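Local coordinates for protein carbonic anhydrase (Porphyridium purpureum, PDB 1DDZ) that probably catalyses the reversible hydration of carbon dioxide to hydrogencarbonate and a proton as a zinc-dependent beta-class carbonic anhydrase, at residues Lys15-Leu20 / Glu440-Val445; Glu44-Glu49 / Glu56-Leu61; Asp106-Ser111 / Asp403-His408; Arg160-Tyr165 / Ile180-Leu185. All coordinates share one frame; numbering follows the deposited sequence.

Contact 1: residues Lys15-Leu20 / Glu440-Val445; sequences KKFIEL and EQMHNV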
# COMPACT_ATOMS: atom_id res chain seq x y z
N LYS A 15 17.00 20.19 -11.71
CA LYS A 15 17.27 21.22 -12.71
C LYS A 15 16.61 20.82 -14.01
O LYS A 15 15.91 21.62 -14.64
CB LYS A 15 18.77 21.37 -12.93
CG LYS A 15 19.52 21.92 -11.74
CD LYS A 15 20.98 22.01 -12.08
CE LYS A 15 21.80 22.50 -10.90
NZ LYS A 15 23.25 22.38 -11.26
N LYS A 16 16.83 19.57 -14.40
CA LYS A 16 16.23 19.04 -15.61
C LYS A 16 14.72 19.27 -15.64
O LYS A 16 14.17 19.72 -16.65
CB LYS A 16 16.53 17.56 -15.72
CG LYS A 16 15.89 16.91 -16.93
CD LYS A 16 16.42 17.56 -18.19
CE LYS A 16 15.76 17.01 -19.44
NZ LYS A 16 16.53 17.37 -20.67
N PHE A 17 14.02 18.99 -14.54
CA PHE A 17 12.59 19.19 -14.59
C PHE A 17 12.13 20.63 -14.63
O PHE A 17 11.16 20.92 -15.31
CB PHE A 17 11.84 18.31 -13.59
CG PHE A 17 11.58 16.92 -14.11
CD1 PHE A 17 10.37 16.62 -14.74
CD2 PHE A 17 12.57 15.95 -14.10
CE1 PHE A 17 10.16 15.39 -15.34
CE2 PHE A 17 12.37 14.72 -14.70
CZ PHE A 17 11.17 14.44 -15.32
N ILE A 18 12.89 21.54 -14.03
CA ILE A 18 12.56 22.96 -14.07
C ILE A 18 12.61 23.37 -15.54
O ILE A 18 11.74 24.06 -16.04
CB ILE A 18 13.58 23.77 -13.26
CG1 ILE A 18 13.30 23.61 -11.77
CG2 ILE A 18 13.50 25.24 -13.65
CD1 ILE A 18 14.44 24.10 -10.89
N GLU A 19 13.60 22.85 -16.25
CA GLU A 19 13.77 23.10 -17.68
C GLU A 19 12.59 22.53 -18.49
O GLU A 19 12.07 23.18 -19.40
CB GLU A 19 15.06 22.43 -18.11
CG GLU A 19 15.76 23.02 -19.28
CD GLU A 19 17.21 22.53 -19.35
OE1 GLU A 19 17.60 21.92 -20.37
OE2 GLU A 19 17.96 22.75 -18.37
N LEU A 20 12.16 21.31 -18.16
CA LEU A 20 11.04 20.67 -18.84
C LEU A 20 9.72 21.41 -18.56
O LEU A 20 8.86 21.52 -19.41
CB LEU A 20 10.93 19.21 -18.41
CG LEU A 20 12.02 18.27 -18.92
CD1 LEU A 20 11.73 16.86 -18.45
CD2 LEU A 20 12.07 18.33 -20.43
N GLU A 440 5.02 15.74 -13.54
CA GLU A 440 5.28 15.45 -12.15
C GLU A 440 5.47 13.93 -11.98
O GLU A 440 6.39 13.49 -11.30
CB GLU A 440 4.10 15.96 -11.33
CG GLU A 440 4.43 16.50 -9.95
CD GLU A 440 5.21 17.82 -9.99
OE1 GLU A 440 6.46 17.77 -10.01
OE2 GLU A 440 4.59 18.90 -9.95
N GLN A 441 4.65 13.13 -12.67
CA GLN A 441 4.76 11.66 -12.56
C GLN A 441 6.05 11.15 -13.19
O GLN A 441 6.66 10.22 -12.68
CB GLN A 441 3.53 10.95 -13.12
CG GLN A 441 2.22 11.40 -12.47
CD GLN A 441 2.32 11.52 -10.96
OE1 GLN A 441 2.72 10.59 -10.29
NE2 GLN A 441 1.95 12.68 -10.43
N MET A 442 6.50 11.79 -14.27
CA MET A 442 7.76 11.43 -14.92
C MET A 442 8.88 11.70 -13.93
O MET A 442 9.83 10.92 -13.81
CB MET A 442 8.04 12.35 -16.09
CG MET A 442 7.32 12.08 -17.36
SD MET A 442 7.69 13.52 -18.41
CE MET A 442 9.35 13.26 -18.76
N HIS A 443 8.80 12.85 -13.27
CA HIS A 443 9.80 13.24 -12.29
C HIS A 443 9.91 12.11 -11.27
O HIS A 443 11.01 11.61 -11.05
CB HIS A 443 9.40 14.54 -11.60
CG HIS A 443 10.53 15.21 -10.87
ND1 HIS A 443 10.52 16.56 -10.55
CD2 HIS A 443 11.70 14.73 -10.39
CE1 HIS A 443 11.63 16.87 -9.90
NE2 HIS A 443 12.36 15.77 -9.79
N ASN A 444 8.77 11.68 -10.73
CA ASN A 444 8.71 10.59 -9.76
C ASN A 444 9.36 9.30 -10.26
O ASN A 444 10.12 8.68 -9.53
CB ASN A 444 7.27 10.30 -9.34
CG ASN A 444 6.66 11.41 -8.52
OD1 ASN A 444 7.33 12.39 -8.21
ND2 ASN A 444 5.40 11.25 -8.13
N VAL A 445 9.12 8.88 -11.50
CA VAL A 445 9.79 7.64 -11.93
C VAL A 445 11.29 7.85 -12.06
O VAL A 445 12.05 6.95 -11.78
CB VAL A 445 9.14 6.91 -13.19
CG1 VAL A 445 7.84 7.53 -13.60
CG2 VAL A 445 10.08 6.76 -14.35
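Phe-17 and His-443 meet ring on ring because His-443 carries its CG opposite the backbone N (chi1 -163°), which lays the imidazole along one face of the phenyl group, while Met-442 turns its CG opposite the carbonyl carbon and then bends at its last torsion, so that its methyl CE swings back to the far end of the same phenyl ring. The outcome is an offset stack: the two ring planes lie 10° apart, the centroids 4.4 Å. The rings slide past each other in opposite directions, and each therefore rests partly on the other's stem. CB of His-443 sits over the face of the Phe-17 ring, 3.9 Å from its centroid and nearly on the normal, whereas CB of Phe-17 lies off-centre over the imidazole. Met-442 adds a rim contact, its CB lying 3.8 Å from Phe-17 CE1 near the plane of the ring. The opposite face of the phenyl group is covered from its own helix by Leu-20 CD1, which also lies 4.3 Å from Met-442 CE. The axes of segments 15-20 and 440-445 approach to 11.0 Å and run nearly antiparallel (162°). Val-481 of strand 476-481 and Leu-439 also pack on Phe-17, and Arg-414 of the second subunit packs on His-443. The N-terminal helix 12-25 is thus attached to helix 426-447, in the second carbonic anhydrase family region. The join rests on dispersion and CH-pi contacts, with the imidazole acting across it as a flat surface rather than as a hydrogen-bonding group.

Contact 2: residues Glu44-Glu49 / Glu56-Leu61; sequences EAWRQE and EFFNRL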
# COMPACT_ATOMS: atom_id res chain seq x y z
N GLU A 44 1.91 8.60 -35.37
CA GLU A 44 1.40 9.31 -36.52
C GLU A 44 1.04 8.34 -37.64
O GLU A 44 -0.05 8.41 -38.21
CB GLU A 44 2.44 10.33 -37.00
CG GLU A 44 1.96 11.23 -38.13
CD GLU A 44 0.73 12.06 -37.78
OE1 GLU A 44 0.19 12.72 -38.70
OE2 GLU A 44 0.29 12.07 -36.62
N ALA A 45 1.95 7.41 -37.95
CA ALA A 45 1.68 6.40 -38.97
C ALA A 45 0.34 5.71 -38.67
O ALA A 45 -0.49 5.51 -39.56
CB ALA A 45 2.80 5.38 -38.98
N TRP A 46 0.12 5.39 -37.40
CA TRP A 46 -1.10 4.74 -36.95
C TRP A 46 -2.32 5.61 -37.22
O TRP A 46 -3.30 5.13 -37.79
CB TRP A 46 -1.00 4.43 -35.45
CG TRP A 46 -2.29 4.04 -34.82
CD1 TRP A 46 -2.97 2.88 -35.01
CD2 TRP A 46 -3.07 4.82 -33.89
NE1 TRP A 46 -4.12 2.87 -34.25
CE2 TRP A 46 -4.20 4.05 -33.55
CE3 TRP A 46 -2.91 6.08 -33.31
CZ2 TRP A 46 -5.17 4.50 -32.65
CZ3 TRP A 46 -3.88 6.53 -32.42
CH2 TRP A 46 -4.99 5.75 -32.10
N ARG A 47 -2.27 6.88 -36.81
CA ARG A 47 -3.37 7.81 -37.03
C ARG A 47 -3.72 7.88 -38.50
O ARG A 47 -4.89 7.84 -38.87
CB ARG A 47 -3.01 9.22 -36.57
CG ARG A 47 -2.64 9.35 -35.13
CD ARG A 47 -2.23 10.77 -34.84
NE ARG A 47 -3.37 11.66 -35.03
CZ ARG A 47 -3.49 12.55 -36.01
NH1 ARG A 47 -2.54 12.69 -36.93
NH2 ARG A 47 -4.59 13.29 -36.09
N GLN A 48 -2.69 7.97 -39.34
CA GLN A 48 -2.90 8.05 -40.78
C GLN A 48 -3.58 6.81 -41.29
O GLN A 48 -4.60 6.90 -41.94
CB GLN A 48 -1.58 8.28 -41.51
CG GLN A 48 -1.11 9.72 -41.43
CD GLN A 48 -2.26 10.72 -41.54
OE1 GLN A 48 -2.48 11.53 -40.64
NE2 GLN A 48 -3.01 10.64 -42.62
N GLU A 49 -3.04 5.64 -40.96
CA GLU A 49 -3.63 4.39 -41.40
C GLU A 49 -5.08 4.27 -40.92
O GLU A 49 -5.95 3.83 -41.66
CB GLU A 49 -2.80 3.20 -40.92
CG GLU A 49 -3.25 1.85 -41.48
CD GLU A 49 -3.47 1.88 -43.00
OE1 GLU A 49 -4.65 1.83 -43.43
OE2 GLU A 49 -2.48 1.96 -43.76
N GLU A 56 -13.85 8.39 -39.86
CA GLU A 56 -14.61 8.69 -38.65
C GLU A 56 -13.99 8.01 -37.45
O GLU A 56 -14.56 8.06 -36.36
CB GLU A 56 -16.06 8.21 -38.78
CG GLU A 56 -16.92 8.95 -39.81
CD GLU A 56 -17.08 10.43 -39.50
OE1 GLU A 56 -17.56 10.77 -38.40
OE2 GLU A 56 -16.73 11.26 -40.37
N PHE A 57 -12.83 7.40 -37.65
CA PHE A 57 -12.13 6.66 -36.60
C PHE A 57 -12.02 7.37 -35.25
O PHE A 57 -12.44 6.84 -34.23
CB PHE A 57 -10.73 6.24 -37.06
CG PHE A 57 -10.05 5.33 -36.10
CD1 PHE A 57 -10.28 3.95 -36.14
CD2 PHE A 57 -9.20 5.84 -35.11
CE1 PHE A 57 -9.69 3.09 -35.21
CE2 PHE A 57 -8.60 4.99 -34.17
CZ PHE A 57 -8.85 3.62 -34.22
N PHE A 58 -11.45 8.56 -35.24
CA PHE A 58 -11.30 9.28 -33.98
C PHE A 58 -12.58 9.88 -33.47
O PHE A 58 -12.81 9.92 -32.26
CB PHE A 58 -10.15 10.28 -34.07
CG PHE A 58 -8.81 9.62 -34.24
CD1 PHE A 58 -8.22 9.54 -35.50
CD2 PHE A 58 -8.19 8.99 -33.17
CE1 PHE A 58 -7.03 8.83 -35.69
CE2 PHE A 58 -7.01 8.28 -33.35
CZ PHE A 58 -6.43 8.20 -34.61
N ASN A 59 -13.48 10.27 -34.38
CA ASN A 59 -14.77 10.84 -33.98
C ASN A 59 -15.56 9.82 -33.19
O ASN A 59 -16.19 10.15 -32.19
CB ASN A 59 -15.58 11.28 -35.21
CG ASN A 59 -14.99 12.50 -35.90
OD1 ASN A 59 -14.50 13.43 -35.26
ND2 ASN A 59 -15.04 12.51 -37.22
N ARG A 60 -15.49 8.57 -33.62
CA ARG A 60 -16.20 7.50 -32.94
C ARG A 60 -15.49 7.23 -31.60
O ARG A 60 -16.13 7.20 -30.55
CB ARG A 60 -16.21 6.24 -33.80
CG ARG A 60 -17.11 5.11 -33.27
CD ARG A 60 -16.94 3.87 -34.13
NE ARG A 60 -17.21 4.17 -35.53
CZ ARG A 60 -16.33 4.06 -36.51
NH1 ARG A 60 -15.09 3.65 -36.26
NH2 ARG A 60 -16.67 4.42 -37.74
N LEU A 61 -14.16 7.13 -31.65
CA LEU A 61 -13.33 6.89 -30.46
C LEU A 61 -13.63 7.93 -29.39
O LEU A 61 -13.97 7.61 -28.26
CB LEU A 61 -11.86 6.99 -30.83
CG LEU A 61 -10.80 6.40 -29.90
CD1 LEU A 61 -10.72 4.88 -30.08
CD2 LEU A 61 -9.46 7.02 -30.25
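Trp-46, Phe-57 and Phe-58 form an aromatic cluster where helix 38-53 meets the short helix 57-62. The indole is sent across by chi1 167°, CG lying opposite the backbone N, and its six-membered ring makes the contact. Phe-58 takes the other course, with CG opposite the carbonyl carbon (chi1 -65°), and this points its ring edge-on at the indole face. The pair is an offset edge-to-face one, with planes at 86° and Phe-58 CE2 3.5 Å from Trp-46 CH2. Phe-57 comes near the benzo ring as well, its CE2 3.8 Å from Trp-46 CZ2, the two side chains crossing at about a right angle. Within its own segment, Phe-57 also places CD2 over the centre of the Phe-58 ring, so the latter has a neighbour on a face as well as at its rim. Arg-47 adds its aliphatic stem to that rim, CG standing 4.0 Å from Phe-58 CZ, and bends at chi3 beyond it. Its guanidinium then turns back to Glu-44, where NH1 donates to OE2 at 2.9 Å in a salt bridge, on the syn side of the carboxylate but tilted out of its plane, while NE binds the carbonyl O of Asp-472. Segments 44-49 and 57-61 run at about a right angle. Met-50 and Leu-51 of helix 38-53 pack on Phe-57 and Phe-58, and Asn-340 and Lys-474, in loops, lie against Trp-46 and Arg-47.

Contact 3: residues Asp106-Ser111 / Asp403-His408; sequences DISFLS and DNWLRH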
# COMPACT_ATOMS: atom_id res chain seq x y z
N ASP A 106 -4.37 -2.90 -1.01
CA ASP A 106 -3.67 -2.19 -2.10
C ASP A 106 -4.57 -1.04 -2.53
O ASP A 106 -5.62 -1.27 -3.13
CB ASP A 106 -3.39 -3.13 -3.29
CG ASP A 106 -2.69 -2.44 -4.45
OD1 ASP A 106 -1.99 -1.46 -4.23
OD2 ASP A 106 -2.83 -2.87 -5.60
N ILE A 107 -4.15 0.19 -2.24
CA ILE A 107 -4.92 1.37 -2.59
C ILE A 107 -4.96 1.62 -4.09
O ILE A 107 -5.89 2.24 -4.57
CB ILE A 107 -4.41 2.64 -1.86
CG1 ILE A 107 -5.39 3.80 -2.06
CG2 ILE A 107 -3.03 3.00 -2.37
CD1 ILE A 107 -6.39 3.93 -1.00
N SER A 108 -3.96 1.17 -4.85
CA SER A 108 -4.01 1.38 -6.30
C SER A 108 -5.16 0.56 -6.87
O SER A 108 -5.86 0.99 -7.79
CB SER A 108 -2.70 1.00 -6.97
OG SER A 108 -2.85 0.96 -8.39
N PHE A 109 -5.37 -0.63 -6.30
CA PHE A 109 -6.44 -1.52 -6.71
C PHE A 109 -7.78 -0.99 -6.18
O PHE A 109 -8.74 -0.84 -6.94
CB PHE A 109 -6.12 -2.96 -6.24
CG PHE A 109 -7.33 -3.80 -5.97
CD1 PHE A 109 -8.24 -4.10 -6.99
CD2 PHE A 109 -7.60 -4.25 -4.69
CE1 PHE A 109 -9.41 -4.81 -6.73
CE2 PHE A 109 -8.76 -4.97 -4.41
CZ PHE A 109 -9.67 -5.25 -5.43
N LEU A 110 -7.83 -0.68 -4.89
CA LEU A 110 -9.02 -0.18 -4.24
C LEU A 110 -9.58 1.13 -4.85
O LEU A 110 -10.80 1.30 -4.98
CB LEU A 110 -8.76 -0.00 -2.75
CG LEU A 110 -8.46 -1.24 -1.91
CD1 LEU A 110 -8.08 -0.85 -0.49
CD2 LEU A 110 -9.68 -2.12 -1.90
N SER A 111 -8.71 2.08 -5.21
CA SER A 111 -9.15 3.34 -5.82
C SER A 111 -9.71 3.14 -7.25
O SER A 111 -10.70 3.79 -7.61
CB SER A 111 -8.05 4.42 -5.72
OG SER A 111 -6.88 4.08 -6.44
N ASP A 403 -10.95 8.98 -3.30
CA ASP A 403 -10.67 10.39 -3.04
C ASP A 403 -9.40 10.71 -2.26
O ASP A 403 -8.86 11.80 -2.39
CB ASP A 403 -11.92 11.12 -2.56
CG ASP A 403 -13.08 11.01 -3.57
OD1 ASP A 403 -12.86 11.19 -4.79
OD2 ASP A 403 -14.21 10.68 -3.16
N ASN A 404 -8.87 9.74 -1.50
CA ASN A 404 -7.59 9.95 -0.81
C ASN A 404 -6.46 9.72 -1.81
O ASN A 404 -5.45 10.42 -1.84
CB ASN A 404 -7.49 9.10 0.45
CG ASN A 404 -8.38 9.63 1.53
OD1 ASN A 404 -8.38 10.83 1.81
ND2 ASN A 404 -9.24 8.77 2.10
N TRP A 405 -6.65 8.74 -2.69
CA TRP A 405 -5.71 8.48 -3.78
C TRP A 405 -5.56 9.79 -4.66
O TRP A 405 -4.45 10.24 -4.94
CB TRP A 405 -6.26 7.32 -4.61
CG TRP A 405 -5.58 7.06 -5.94
CD1 TRP A 405 -5.99 7.52 -7.16
CD2 TRP A 405 -4.43 6.24 -6.18
NE1 TRP A 405 -5.16 7.03 -8.14
CE2 TRP A 405 -4.20 6.25 -7.57
CE3 TRP A 405 -3.58 5.50 -5.36
CZ2 TRP A 405 -3.15 5.53 -8.16
CZ3 TRP A 405 -2.54 4.79 -5.95
CH2 TRP A 405 -2.34 4.82 -7.33
N LEU A 406 -6.69 10.40 -5.03
CA LEU A 406 -6.71 11.61 -5.87
C LEU A 406 -6.10 12.86 -5.25
O LEU A 406 -5.74 13.80 -5.98
CB LEU A 406 -8.13 11.90 -6.38
CG LEU A 406 -8.72 10.85 -7.33
CD1 LEU A 406 -10.19 11.12 -7.64
CD2 LEU A 406 -7.94 10.82 -8.60
N ARG A 407 -5.91 12.86 -3.93
CA ARG A 407 -5.30 14.01 -3.25
C ARG A 407 -3.93 14.34 -3.82
O ARG A 407 -3.45 15.47 -3.70
CB ARG A 407 -5.23 13.79 -1.75
CG ARG A 407 -6.51 14.10 -1.03
CD ARG A 407 -6.92 15.49 -1.38
NE ARG A 407 -7.97 16.03 -0.53
CZ ARG A 407 -9.14 16.48 -0.98
NH1 ARG A 407 -9.43 16.45 -2.27
NH2 ARG A 407 -10.00 17.03 -0.11
N HIS A 408 -3.31 13.37 -4.47
CA HIS A 408 -2.02 13.58 -5.08
C HIS A 408 -2.11 14.55 -6.26
O HIS A 408 -1.17 15.33 -6.52
CB HIS A 408 -1.43 12.24 -5.52
CG HIS A 408 -0.80 11.48 -4.40
ND1 HIS A 408 -1.39 10.37 -3.83
CD2 HIS A 408 0.33 11.70 -3.69
CE1 HIS A 408 -0.65 9.95 -2.82
NE2 HIS A 408 0.40 10.74 -2.71
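Ser-111 and Trp-405 have the nearest CA atoms across the two segments, 6.5 Å apart, where the start of helix 107-119 meets segment 403-408. This joins the two carbonic anhydrase family regions, each built around a five-stranded mixed sheet, in the alpha-beta fold of beta-class carbonic anhydrases. Asp-106 is the N-cap of the first helix and accepts a weak capping bond from Ser-108 N; His-408 ND1 donates to the carbonyl O of Trp-405 at 3.3 Å. The indole carries the contact. With CG of Trp-405 opposite its backbone N (chi1 168°), the ring system reaches over to three side chains of the helix. Ile-107 CG2 lies at its edge, 3.9 Å from CE3, and the stem of Ser-108 is next along the benzo ring, its CB 3.9 Å from CH2. Ser-111 covers a face: its CB makes a CH-pi contact 4.0 Å from the centroid of the five-membered ring. Trp-405 NE1 is satisfied by the carbonyl O of Ile-352, which should help hold the indole in this orientation. The tryptophan side chain stays about 8 Å from that of the zinc ligand Cys-328. Nearby, Met-361 of the second subunit packs on Ile-107. The hydroxyl of Ser-111, placed between the backbone N and carbonyl carbon (chi1 63°), stands 3.3 Å from Trp-405 CD2 over the indole face and donates to Ile-107 O at 2.8 Å.

Contact 4: residues Arg160-Tyr165 / Ile180-Leu185; sequences RMNAKY and IELNVL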
# COMPACT_ATOMS: atom_id res chain seq x y z
N ARG A 160 0.31 -21.64 -0.92
CA ARG A 160 0.20 -22.14 0.45
C ARG A 160 -1.21 -22.61 0.78
O ARG A 160 -1.40 -23.75 1.21
CB ARG A 160 0.65 -21.04 1.42
CG ARG A 160 0.59 -21.39 2.90
CD ARG A 160 1.22 -20.29 3.75
NE ARG A 160 0.28 -19.76 4.74
CZ ARG A 160 0.25 -20.11 6.03
NH1 ARG A 160 1.11 -21.00 6.51
NH2 ARG A 160 -0.67 -19.59 6.84
N MET A 161 -2.20 -21.76 0.56
CA MET A 161 -3.61 -22.09 0.83
C MET A 161 -4.14 -23.23 -0.03
O MET A 161 -5.10 -23.88 0.35
CB MET A 161 -4.51 -20.88 0.58
CG MET A 161 -4.40 -19.77 1.59
SD MET A 161 -5.51 -18.38 1.21
CE MET A 161 -4.64 -17.58 -0.18
N ASN A 162 -3.53 -23.45 -1.19
CA ASN A 162 -3.99 -24.46 -2.11
C ASN A 162 -2.99 -25.56 -2.38
O ASN A 162 -2.99 -26.13 -3.46
CB ASN A 162 -4.37 -23.81 -3.42
CG ASN A 162 -5.57 -22.93 -3.29
OD1 ASN A 162 -6.68 -23.42 -3.20
ND2 ASN A 162 -5.37 -21.62 -3.28
N ALA A 163 -2.16 -25.88 -1.40
CA ALA A 163 -1.16 -26.92 -1.54
C ALA A 163 -1.78 -28.25 -2.02
O ALA A 163 -1.26 -28.89 -2.93
CB ALA A 163 -0.45 -27.12 -0.20
N LYS A 164 -2.93 -28.60 -1.45
CA LYS A 164 -3.65 -29.84 -1.80
C LYS A 164 -3.95 -29.97 -3.29
O LYS A 164 -3.85 -31.07 -3.86
CB LYS A 164 -4.94 -29.93 -0.99
CG LYS A 164 -5.74 -28.65 -0.99
CD LYS A 164 -6.66 -28.57 0.20
CE LYS A 164 -7.47 -27.31 0.16
NZ LYS A 164 -8.54 -27.31 1.19
N TYR A 165 -4.30 -28.87 -3.92
CA TYR A 165 -4.58 -28.89 -5.35
C TYR A 165 -3.30 -28.87 -6.15
O TYR A 165 -3.19 -29.54 -7.16
CB TYR A 165 -5.41 -27.67 -5.70
CG TYR A 165 -6.64 -27.60 -4.85
CD1 TYR A 165 -6.99 -26.43 -4.19
CD2 TYR A 165 -7.46 -28.72 -4.70
CE1 TYR A 165 -8.14 -26.36 -3.40
CE2 TYR A 165 -8.59 -28.67 -3.94
CZ TYR A 165 -8.94 -27.49 -3.29
OH TYR A 165 -10.10 -27.47 -2.55
N ILE A 180 -2.08 -20.28 -11.55
CA ILE A 180 -2.63 -19.14 -12.26
C ILE A 180 -4.14 -19.12 -12.13
O ILE A 180 -4.72 -18.10 -11.77
CB ILE A 180 -2.14 -19.12 -13.71
CG1 ILE A 180 -0.65 -18.74 -13.71
CG2 ILE A 180 -2.98 -18.14 -14.58
CD1 ILE A 180 0.06 -18.94 -15.04
N GLU A 181 -4.77 -20.28 -12.29
CA GLU A 181 -6.23 -20.38 -12.15
C GLU A 181 -6.69 -20.13 -10.71
O GLU A 181 -7.68 -19.45 -10.46
CB GLU A 181 -6.70 -21.76 -12.62
CG GLU A 181 -6.41 -22.01 -14.08
CD GLU A 181 -6.44 -23.48 -14.46
OE1 GLU A 181 -6.48 -24.34 -13.56
OE2 GLU A 181 -6.40 -23.78 -15.67
N LEU A 182 -5.96 -20.68 -9.76
CA LEU A 182 -6.29 -20.49 -8.36
C LEU A 182 -6.01 -19.02 -7.98
O LEU A 182 -6.72 -18.44 -7.15
CB LEU A 182 -5.45 -21.44 -7.48
CG LEU A 182 -5.93 -22.90 -7.53
CD1 LEU A 182 -4.90 -23.84 -6.88
CD2 LEU A 182 -7.29 -23.01 -6.84
N ASN A 183 -4.98 -18.42 -8.58
CA ASN A 183 -4.67 -17.01 -8.31
C ASN A 183 -5.89 -16.15 -8.72
O ASN A 183 -6.41 -15.38 -7.92
CB ASN A 183 -3.41 -16.57 -9.06
CG ASN A 183 -2.99 -15.12 -8.71
OD1 ASN A 183 -2.91 -14.76 -7.54
ND2 ASN A 183 -2.77 -14.31 -9.73
N VAL A 184 -6.40 -16.35 -9.93
CA VAL A 184 -7.56 -15.60 -10.39
C VAL A 184 -8.72 -15.78 -9.41
O VAL A 184 -9.32 -14.80 -8.96
CB VAL A 184 -8.03 -16.03 -11.81
CG1 VAL A 184 -9.33 -15.35 -12.17
CG2 VAL A 184 -6.99 -15.69 -12.83
N LEU A 185 -9.00 -17.03 -9.01
CA LEU A 185 -10.10 -17.31 -8.08
C LEU A 185 -9.93 -16.61 -6.74
O LEU A 185 -10.90 -16.13 -6.15
CB LEU A 185 -10.25 -18.81 -7.81
CG LEU A 185 -11.53 -19.52 -8.25
CD1 LEU A 185 -11.60 -20.88 -7.57
CD2 LEU A 185 -12.75 -18.70 -7.90
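Asn-162 meets Leu-182 where the break between helices 147-161 and 163-166 packs on helix 172-193, within the first carbonic anhydrase family region. Taken in order, Arg-160 comes first and forms a salt bridge with Glu-186 of the second subunit, while Met-161 packs on Arg-160 of that same subunit. The chain then leaves helical geometry at Asn-162 (phi -118°), which also serves as N-cap of the next short helix, though its side chain makes no capping bond. Its CB points toward Leu-182; with CG opposite the carbonyl carbon (chi1 -67°) the amide also faces the leucine methyls, the two side chains meeting from opposite directions. CB touches Leu-182 CD1 at 3.5 Å, and the amide carbon CG faces both methyls, 3.8 Å from CD1 and 3.9 Å from CD2. The amide NH2 is held by the carbonyl O of Val-158, one turn back. Past Ala-163 and Lys-164, Tyr-165 returns to the contact with its stem; its side chain touches Val-279 of helix 266-279, and its ring has Lys-164 CG over the centre of one face. Tyr-165 CB stands 4.0 Å from Leu-182 CD1, the methyl that Asn-162 CB touches too.

Contact 3 is the most central, about 13 Å from the centre of the chain, and joins the two carbonic anhydrase family regions; its tryptophan side chain lies about 10 Å from a zinc ion. Contact 2 lies about 25 Å from the centre of the chain, with the indole about 11 Å from the side chain of zinc ligand His-384. Contacts 1 and 4 lie away from the metal sites and on opposite sides of the chain's centre, their own centres 42 Å apart. Contacts 1 and 3 come within about 6 Å at their nearest atoms, contacts 3 and 4 within about 10 Å, and none touch. Contacts 1, 3 and 4 all meet the second subunit, whereas contact 2 does not.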